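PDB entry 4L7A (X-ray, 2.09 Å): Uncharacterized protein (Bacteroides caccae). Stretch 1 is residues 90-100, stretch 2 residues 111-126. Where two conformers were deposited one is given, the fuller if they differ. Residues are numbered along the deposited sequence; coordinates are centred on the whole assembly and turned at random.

Stretch 1, residues 90-100: APKVIHLIGSA
Stretch 2 111-126: TAEGGLKVTLYMGNWL

The strand through Val 93 to Gly 98 runs parallel to strand 115-122, their axes 20° apart and 4.6 Å at closest approach, with extended backbones (phi/psi near -115/130 for Ile 94 to Ile 97 and Lys 117 to Leu 120; -131/-146 at Gly 115). Val 93 pairs with Lys 117, and the register continues residue by residue to Gly 98 with Met 122.

Odd-numbered residues of the first strand carry the hydrogen bonds. Val 93 N donates to Leu 116 O (3.3 Å) and Val 93 O accepts from Val 118 N (2.9 Å); His 95 and Ile 97 repeat the pattern, and Ser 99 N closes the ladder on Met 122 O (2.8 Å). At the start, Lys 92 N also reaches Leu 116 O (2.7 Å), while a water links Ala 90 O (2.9 Å) to Leu 116 N (3.0 Å).

On one face, Leu 96 (m, t) packs CD2 against Leu 120 CB at 3.9 Å, branched apolar chains suiting this buried layer. On the other, Lys 117 (t, t, p, t) lays CD over the His 95 ring, 4.2 Å from its centroid, and Ile 97 CG2 (m, t) meets Tyr 121 CE2 at 3.7 Å.

A type I' turn, Ala 112 to Gly 115, precedes the second strand; Gly 114's positive phi favours glycine. After the second strand, Trp 125 NE1 (chi1 45°, chi2 -93°) donates to Ser 99 O at 2.8 Å; a CB on Gly 123 would clash with that oxygen.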

ATOM      1  N   ALA A  90       2.312  -2.712 -10.550  1.00 23.31           N
ATOM      2  CA  ALA A  90       1.232  -1.746 -10.443  1.00 21.72           C
ATOM      3  C   ALA A  90      -0.095  -2.426 -10.551  1.00 20.25           C
ATOM      4  O   ALA A  90      -0.219  -3.432 -11.164  1.00 21.27           O
ATOM      5  CB  ALA A  90       1.346  -0.681 -11.526  1.00 23.66           C
ATOM      6  N   PRO A  91      -1.106  -1.888  -9.887  1.00 20.27           N
ATOM      7  CA  PRO A  91      -2.404  -2.441 -10.147  1.00 21.18           C
ATOM      8  C   PRO A  91      -2.842  -1.983 -11.545  1.00 23.27           C
ATOM      9  O   PRO A  91      -2.302  -1.034 -12.069  1.00 22.01           O
ATOM     10  CB  PRO A  91      -3.286  -1.760  -9.092  1.00 20.05           C
ATOM     11  CG  PRO A  91      -2.682  -0.427  -8.915  1.00 21.22           C
ATOM     12  CD  PRO A  91      -1.167  -0.596  -9.177  1.00 20.75           C
ATOM     13  N   LYS A  92      -3.861  -2.599 -12.105  1.00 27.27           N
ATOM     14  CA  LYS A  92      -4.485  -2.081 -13.357  1.00 29.99           C
ATOM     15  C   LYS A  92      -5.488  -0.953 -13.137  1.00 27.51           C
ATOM     16  O   LYS A  92      -5.695  -0.095 -14.004  1.00 25.89           O
ATOM     17  CB  LYS A  92      -5.218  -3.197 -14.128  1.00 33.22           C
ATOM     18  CG  LYS A  92      -4.379  -4.453 -14.444  1.00 39.06           C
ATOM     19  CD  LYS A  92      -3.258  -4.215 -15.476  1.00 46.70           C
ATOM     20  CE  LYS A  92      -1.897  -4.856 -15.034  1.00 53.13           C
ATOM     21  NZ  LYS A  92      -0.791  -3.898 -15.363  1.00 58.35           N
ATOM     22  N   VAL A  93      -6.182  -0.988 -12.005  1.00 26.90           N
ATOM     23  CA  VAL A  93      -7.260  -0.035 -11.738  1.00 25.34           C
ATOM     24  C   VAL A  93      -7.274   0.383 -10.271  1.00 23.88           C
ATOM     25  O   VAL A  93      -7.042  -0.458  -9.378  1.00 22.36           O
ATOM     26  CB  VAL A  93      -8.632  -0.665 -12.117  1.00 27.75           C
ATOM     27  CG1 VAL A  93      -9.779   0.257 -11.709  1.00 29.11           C
ATOM     28  CG2 VAL A  93      -8.721  -0.918 -13.603  1.00 27.85           C
ATOM     29  N   ILE A  94      -7.460   1.680 -10.038  1.00 22.17           N
ATOM     30  CA  ILE A  94      -7.663   2.257  -8.712  1.00 21.58           C
ATOM     31  C   ILE A  94      -9.042   2.941  -8.755  1.00 24.15           C
ATOM     32  O   ILE A  94      -9.330   3.647  -9.740  1.00 25.89           O
ATOM     33  CB  ILE A  94      -6.548   3.214  -8.333  1.00 20.13           C
ATOM     34  CG1 ILE A  94      -5.223   2.479  -8.203  1.00 20.26           C
ATOM     35  CG2 ILE A  94      -6.819   3.832  -6.987  1.00 20.83           C
ATOM     36  CD1 ILE A  94      -4.011   3.385  -8.214  1.00 19.28           C
ATOM     37  N   HIS A  95      -9.947   2.625  -7.810  1.00 23.02           N
ATOM     38  CA  HIS A  95     -11.266   3.299  -7.757  1.00 23.48           C
ATOM     39  C   HIS A  95     -11.299   4.051  -6.470  1.00 20.96           C
ATOM     40  O   HIS A  95     -10.888   3.504  -5.467  1.00 20.37           O
ATOM     41  CB  HIS A  95     -12.412   2.309  -7.641  1.00 26.61           C
ATOM     42  CG  HIS A  95     -12.740   1.607  -8.908  1.00 31.35           C
ATOM     43  ND1 HIS A  95     -13.793   0.718  -9.007  1.00 40.63           N
ATOM     44  CD2 HIS A  95     -12.207   1.694 -10.148  1.00 32.79           C
ATOM     45  CE1 HIS A  95     -13.881   0.265 -10.250  1.00 38.65           C
ATOM     46  NE2 HIS A  95     -12.930   0.847 -10.962  1.00 40.24           N
ATOM     47  N   LEU A  96     -11.786   5.267  -6.478  1.00 19.46           N
ATOM     48  CA  LEU A  96     -12.081   5.978  -5.244  1.00 18.79           C
ATOM     49  C   LEU A  96     -13.583   5.956  -5.079  1.00 19.14           C
ATOM     50  O   LEU A  96     -14.325   6.241  -6.033  1.00 17.57           O
ATOM     51  CB  LEU A  96     -11.619   7.422  -5.290  1.00 19.59           C
ATOM     52  CG  LEU A  96     -10.182   7.690  -5.614  1.00 20.32           C
ATOM     53  CD1 LEU A  96      -9.873   9.150  -5.349  1.00 20.45           C
ATOM     54  CD2 LEU A  96      -9.284   6.815  -4.756  1.00 21.43           C
ATOM     55  N   ILE A  97     -14.024   5.593  -3.880  1.00 17.74           N
ATOM     56  CA  ILE A  97     -15.430   5.593  -3.526  1.00 18.32           C
ATOM     57  C   ILE A  97     -15.604   6.339  -2.241  1.00 19.92           C
ATOM     58  O   ILE A  97     -14.813   6.197  -1.312  1.00 20.16           O
ATOM     59  CB  ILE A  97     -15.976   4.171  -3.369  1.00 18.33           C
ATOM     60  CG1 ILE A  97     -15.915   3.458  -4.701  1.00 20.16           C
ATOM     61  CG2 ILE A  97     -17.389   4.164  -2.903  1.00 18.90           C
ATOM     62  CD1 ILE A  97     -16.407   1.937  -4.631  1.00 20.48           C
ATOM     63  N   GLY A  98     -16.650   7.146  -2.161  1.00 22.84           N
ATOM     64  CA  GLY A  98     -16.865   7.919  -0.920  1.00 23.11           C
ATOM     65  C   GLY A  98     -17.469   7.097   0.224  1.00 23.02           C
ATOM     66  O   GLY A  98     -18.348   6.278   0.004  1.00 21.85           O
ATOM     67  N   SER A  99     -16.993   7.353   1.447  1.00 23.78           N
ATOM     68  CA  SER A  99     -17.532   6.735   2.628  0.50 23.71           C
ATOM     69  C   SER A  99     -17.744   7.712   3.781  1.00 23.57           C
ATOM     70  O   SER A  99     -16.964   8.647   3.969  1.00 21.64           O
ATOM     71  CB  SER A  99     -16.576   5.650   3.077  0.50 24.79           C
ATOM     72  OG  SER A  99     -17.176   4.850   4.069  0.50 23.85           O
ATOM     73  N   ALA A 100     -18.815   7.478   4.539  1.00 23.91           N
ATOM     74  CA  ALA A 100     -19.194   8.285   5.664  1.00 23.99           C
ATOM     75  C   ALA A 100     -18.165   8.240   6.786  1.00 24.51           C
ATOM     76  O   ALA A 100     -18.022   9.208   7.475  1.00 24.28           O
ATOM     77  CB  ALA A 100     -20.537   7.862   6.181  1.00 24.51           C
ATOM     78  N   THR A 111     -10.147  -7.803  -9.115  1.00 26.52           N
ATOM     79  CA  THR A 111      -9.414  -7.986 -10.353  1.00 28.87           C
ATOM     80  C   THR A 111     -10.004  -7.064 -11.366  1.00 30.89           C
ATOM     81  O   THR A 111     -11.152  -6.660 -11.231  1.00 27.98           O
ATOM     82  CB  THR A 111      -9.584  -9.403 -10.881  1.00 32.26           C
ATOM     83  OG1 THR A 111     -10.996  -9.663 -10.991  1.00 33.06           O
ATOM     84  CG2 THR A 111      -8.939 -10.384  -9.933  1.00 31.88           C
ATOM     85  N   ALA A 112      -9.191  -6.684 -12.349  1.00 33.97           N
ATOM     86  CA  ALA A 112      -9.689  -5.995 -13.561  1.00 33.64           C
ATOM     87  C   ALA A 112      -8.612  -6.055 -14.666  1.00 38.99           C
ATOM     88  O   ALA A 112      -7.393  -5.894 -14.378  1.00 35.99           O
ATOM     89  CB  ALA A 112     -10.015  -4.598 -13.249  1.00 36.23           C
ATOM     90  N   GLU A 113      -9.042  -6.297 -15.912  1.00 42.43           N
ATOM     91  CA  GLU A 113      -8.126  -6.366 -17.062  1.00 44.81           C
ATOM     92  C   GLU A 113      -6.909  -7.252 -16.766  1.00 43.48           C
ATOM     93  O   GLU A 113      -5.773  -6.857 -17.028  1.00 46.97           O
ATOM     94  CB  GLU A 113      -7.651  -4.954 -17.464  1.00 52.54           C
ATOM     95  CG  GLU A 113      -7.161  -4.846 -18.925  1.00 63.50           C
ATOM     96  CD  GLU A 113      -6.986  -3.389 -19.414  1.00 63.32           C
ATOM     97  OE1 GLU A 113      -6.284  -2.638 -18.708  1.00 58.81           O
ATOM     98  OE2 GLU A 113      -7.503  -3.030 -20.514  1.00 62.69           O
ATOM     99  N   GLY A 114      -7.158  -8.407 -16.149  1.00 39.47           N
ATOM    100  CA  GLY A 114      -6.147  -9.410 -15.865  1.00 38.95           C
ATOM    101  C   GLY A 114      -5.223  -9.216 -14.678  1.00 37.89           C
ATOM    102  O   GLY A 114      -4.431 -10.116 -14.374  1.00 42.44           O
ATOM    103  N   GLY A 115      -5.265  -8.062 -14.010  1.00 32.82           N
ATOM    104  CA  GLY A 115      -4.435  -7.863 -12.822  1.00 28.92           C
ATOM    105  C   GLY A 115      -5.266  -7.316 -11.677  1.00 26.75           C
ATOM    106  O   GLY A 115      -6.461  -7.581 -11.593  1.00 26.33           O
ATOM    107  N   LEU A 116      -4.631  -6.476 -10.858  1.00 22.40           N
ATOM    108  CA  LEU A 116      -5.191  -6.024  -9.607  1.00 21.52           C
ATOM    109  C   LEU A 116      -6.034  -4.754  -9.719  1.00 22.05           C
ATOM    110  O   LEU A 116      -5.640  -3.774 -10.390  1.00 20.94           O
ATOM    111  CB  LEU A 116      -4.060  -5.754  -8.611  1.00 20.53           C
ATOM    112  CG  LEU A 116      -4.395  -5.270  -7.215  1.00 19.04           C
ATOM    113  CD1 LEU A 116      -5.117  -6.325  -6.429  1.00 18.52           C
ATOM    114  CD2 LEU A 116      -3.129  -4.919  -6.553  1.00 19.32           C
ATOM    115  N   LYS A 117      -7.202  -4.794  -9.054  1.00 21.26           N
ATOM    116  CA  LYS A 117      -7.976  -3.619  -8.779  1.00 23.25           C
ATOM    117  C   LYS A 117      -7.927  -3.259  -7.278  1.00 20.88           C
ATOM    118  O   LYS A 117      -8.086  -4.121  -6.440  1.00 21.74           O
ATOM    119  CB  LYS A 117      -9.396  -3.853  -9.213  1.00 25.47           C
ATOM    120  CG  LYS A 117     -10.309  -2.673  -8.916  1.00 27.61           C
ATOM    121  CD  LYS A 117     -11.686  -2.864  -9.509  1.00 30.40           C
ATOM    122  CE  LYS A 117     -12.590  -3.587  -8.540  1.00 34.11           C
ATOM    123  NZ  LYS A 117     -13.686  -4.347  -9.258  1.00 36.11           N
ATOM    124  N   VAL A 118      -7.626  -2.008  -6.964  1.00 20.86           N
ATOM    125  CA  VAL A 118      -7.624  -1.473  -5.579  1.00 19.74           C
ATOM    126  C   VAL A 118      -8.716  -0.400  -5.494  1.00 19.84           C
ATOM    127  O   VAL A 118      -8.752   0.517  -6.310  1.00 20.18           O
ATOM    128  CB  VAL A 118      -6.281  -0.848  -5.198  1.00 20.55           C
ATOM    129  CG1 VAL A 118      -6.255  -0.383  -3.720  1.00 21.86           C
ATOM    130  CG2 VAL A 118      -5.135  -1.814  -5.316  1.00 22.02           C
ATOM    131  N   THR A 119      -9.578  -0.511  -4.508  1.00 17.58           N
ATOM    132  CA  THR A 119     -10.572   0.471  -4.258  1.00 19.10           C
ATOM    133  C   THR A 119     -10.263   1.118  -2.941  1.00 19.54           C
ATOM    134  O   THR A 119     -10.027   0.426  -1.973  1.00 20.26           O
ATOM    135  CB  THR A 119     -11.955  -0.172  -4.163  1.00 18.95           C
ATOM    136  OG1 THR A 119     -12.259  -0.764  -5.427  1.00 19.45           O
ATOM    137  CG2 THR A 119     -13.012   0.853  -3.825  1.00 19.11           C
ATOM    138  N   LEU A 120     -10.243   2.438  -2.906  1.00 19.13           N
ATOM    139  CA  LEU A 120     -10.016   3.148  -1.703  1.00 20.27           C
ATOM    140  C   LEU A 120     -11.291   3.905  -1.325  1.00 21.12           C
ATOM    141  O   LEU A 120     -11.838   4.653  -2.139  1.00 20.90           O
ATOM    142  CB  LEU A 120      -8.898   4.140  -1.882  1.00 22.07           C
ATOM    143  CG  LEU A 120      -7.587   3.639  -2.476  1.00 21.94           C
ATOM    144  CD1 LEU A 120      -6.643   4.777  -2.621  1.00 22.61           C
ATOM    145  CD2 LEU A 120      -7.010   2.591  -1.541  1.00 23.76           C
ATOM    146  N   TYR A 121     -11.704   3.744  -0.070  1.00 19.38           N
ATOM    147  CA  TYR A 121     -12.836   4.427   0.488  1.00 21.04           C
ATOM    148  C   TYR A 121     -12.289   5.653   1.213  1.00 21.17           C
ATOM    149  O   TYR A 121     -11.361   5.561   2.051  1.00 19.32           O
ATOM    150  CB  TYR A 121     -13.625   3.480   1.422  1.00 22.04           C
ATOM    151  CG  TYR A 121     -14.308   2.399   0.650  1.00 24.27           C
ATOM    152  CD1 TYR A 121     -13.698   1.205   0.352  1.00 26.46           C
ATOM    153  CD2 TYR A 121     -15.619   2.579   0.205  1.00 29.99           C
ATOM    154  CE1 TYR A 121     -14.369   0.227  -0.405  1.00 26.77           C
ATOM    155  CE2 TYR A 121     -16.285   1.628  -0.510  1.00 29.01           C
ATOM    156  CZ  TYR A 121     -15.658   0.462  -0.840  1.00 28.88           C
ATOM    157  OH  TYR A 121     -16.402  -0.463  -1.564  1.00 31.44           O
HETATM  158  N   MSE A 122     -12.886   6.801   0.898  1.00 20.37           N
HETATM  159  CA  MSE A 122     -12.416   8.070   1.417  1.00 21.79           C
HETATM  160  C   MSE A 122     -13.526   9.059   1.724  1.00 21.70           C
HETATM  161  O   MSE A 122     -14.621   8.916   1.250  1.00 22.34           O
HETATM  162  CB  MSE A 122     -11.417   8.754   0.432  1.00 22.72           C
HETATM  163  CG  MSE A 122     -11.611   8.463  -1.023  1.00 25.21           C
HETATM  164 SE   MSE A 122     -13.192   9.231  -1.913  0.75 28.31          SE
HETATM  165  CE  MSE A 122     -12.561  11.037  -2.255  1.00 28.03           C
ATOM    166  N   GLY A 123     -13.176  10.090   2.484  1.00 22.37           N
ATOM    167  CA  GLY A 123     -14.094  11.171   2.844  1.00 23.50           C
ATOM    168  C   GLY A 123     -13.332  12.156   3.705  1.00 23.83           C
ATOM    169  O   GLY A 123     -12.173  11.924   4.041  1.00 21.38           O
ATOM    170  N   ASN A 124     -13.918  13.273   4.024  1.00 25.39           N
ATOM    171  CA  ASN A 124     -13.088  14.300   4.659  1.00 31.21           C
ATOM    172  C   ASN A 124     -12.908  14.035   6.177  1.00 29.77           C
ATOM    173  O   ASN A 124     -12.367  14.878   6.862  1.00 31.96           O
ATOM    174  CB  ASN A 124     -13.560  15.727   4.316  1.00 34.03           C
ATOM    175  CG  ASN A 124     -14.924  16.004   4.833  1.00 40.16           C
ATOM    176  OD1 ASN A 124     -15.521  15.173   5.533  1.00 40.78           O
ATOM    177  ND2 ASN A 124     -15.437  17.194   4.536  1.00 46.06           N
ATOM    178  N   TRP A 125     -13.338  12.853   6.666  1.00 27.49           N
ATOM    179  CA  TRP A 125     -12.833  12.318   7.937  1.00 27.01           C
ATOM    180  C   TRP A 125     -11.305  12.042   7.876  1.00 28.31           C
ATOM    181  O   TRP A 125     -10.687  11.772   8.899  1.00 30.75           O
ATOM    182  CB  TRP A 125     -13.539  11.024   8.355  1.00 25.01           C
ATOM    183  CG  TRP A 125     -13.701  10.032   7.239  1.00 25.08           C
ATOM    184  CD1 TRP A 125     -14.807   9.910   6.401  1.00 23.91           C
ATOM    185  CD2 TRP A 125     -12.758   9.040   6.784  1.00 23.54           C
ATOM    186  NE1 TRP A 125     -14.586   8.913   5.491  1.00 23.76           N
ATOM    187  CE2 TRP A 125     -13.363   8.347   5.711  1.00 22.02           C
ATOM    188  CE3 TRP A 125     -11.467   8.680   7.166  1.00 22.74           C
ATOM    189  CZ2 TRP A 125     -12.716   7.344   5.012  1.00 22.04           C
ATOM    190  CZ3 TRP A 125     -10.836   7.654   6.480  1.00 22.65           C
ATOM    191  CH2 TRP A 125     -11.462   7.002   5.412  1.00 21.80           C
ATOM    192  N   LEU A 126     -10.726  12.022   6.676  1.00 26.78           N
ATOM    193  CA  LEU A 126      -9.304  11.775   6.487  1.00 27.66           C
ATOM    194  C   LEU A 126      -8.435  12.959   6.951  1.00 28.31           C
ATOM    195  O   LEU A 126      -8.728  14.068   6.613  1.00 28.08           O
ATOM    196  CB  LEU A 126      -8.992  11.590   4.996  1.00 27.97           C
ATOM    197  CG  LEU A 126      -9.017  10.224   4.344  1.00 27.92           C
ATOM    198  CD1 LEU A 126      -8.906  10.389   2.794  1.00 27.34           C
ATOM    199  CD2 LEU A 126      -7.858   9.403   4.912  1.00 29.63           C
TER
HETATM  200  O   HOH W   1      -1.964  -5.616 -11.829  1.00 22.99           O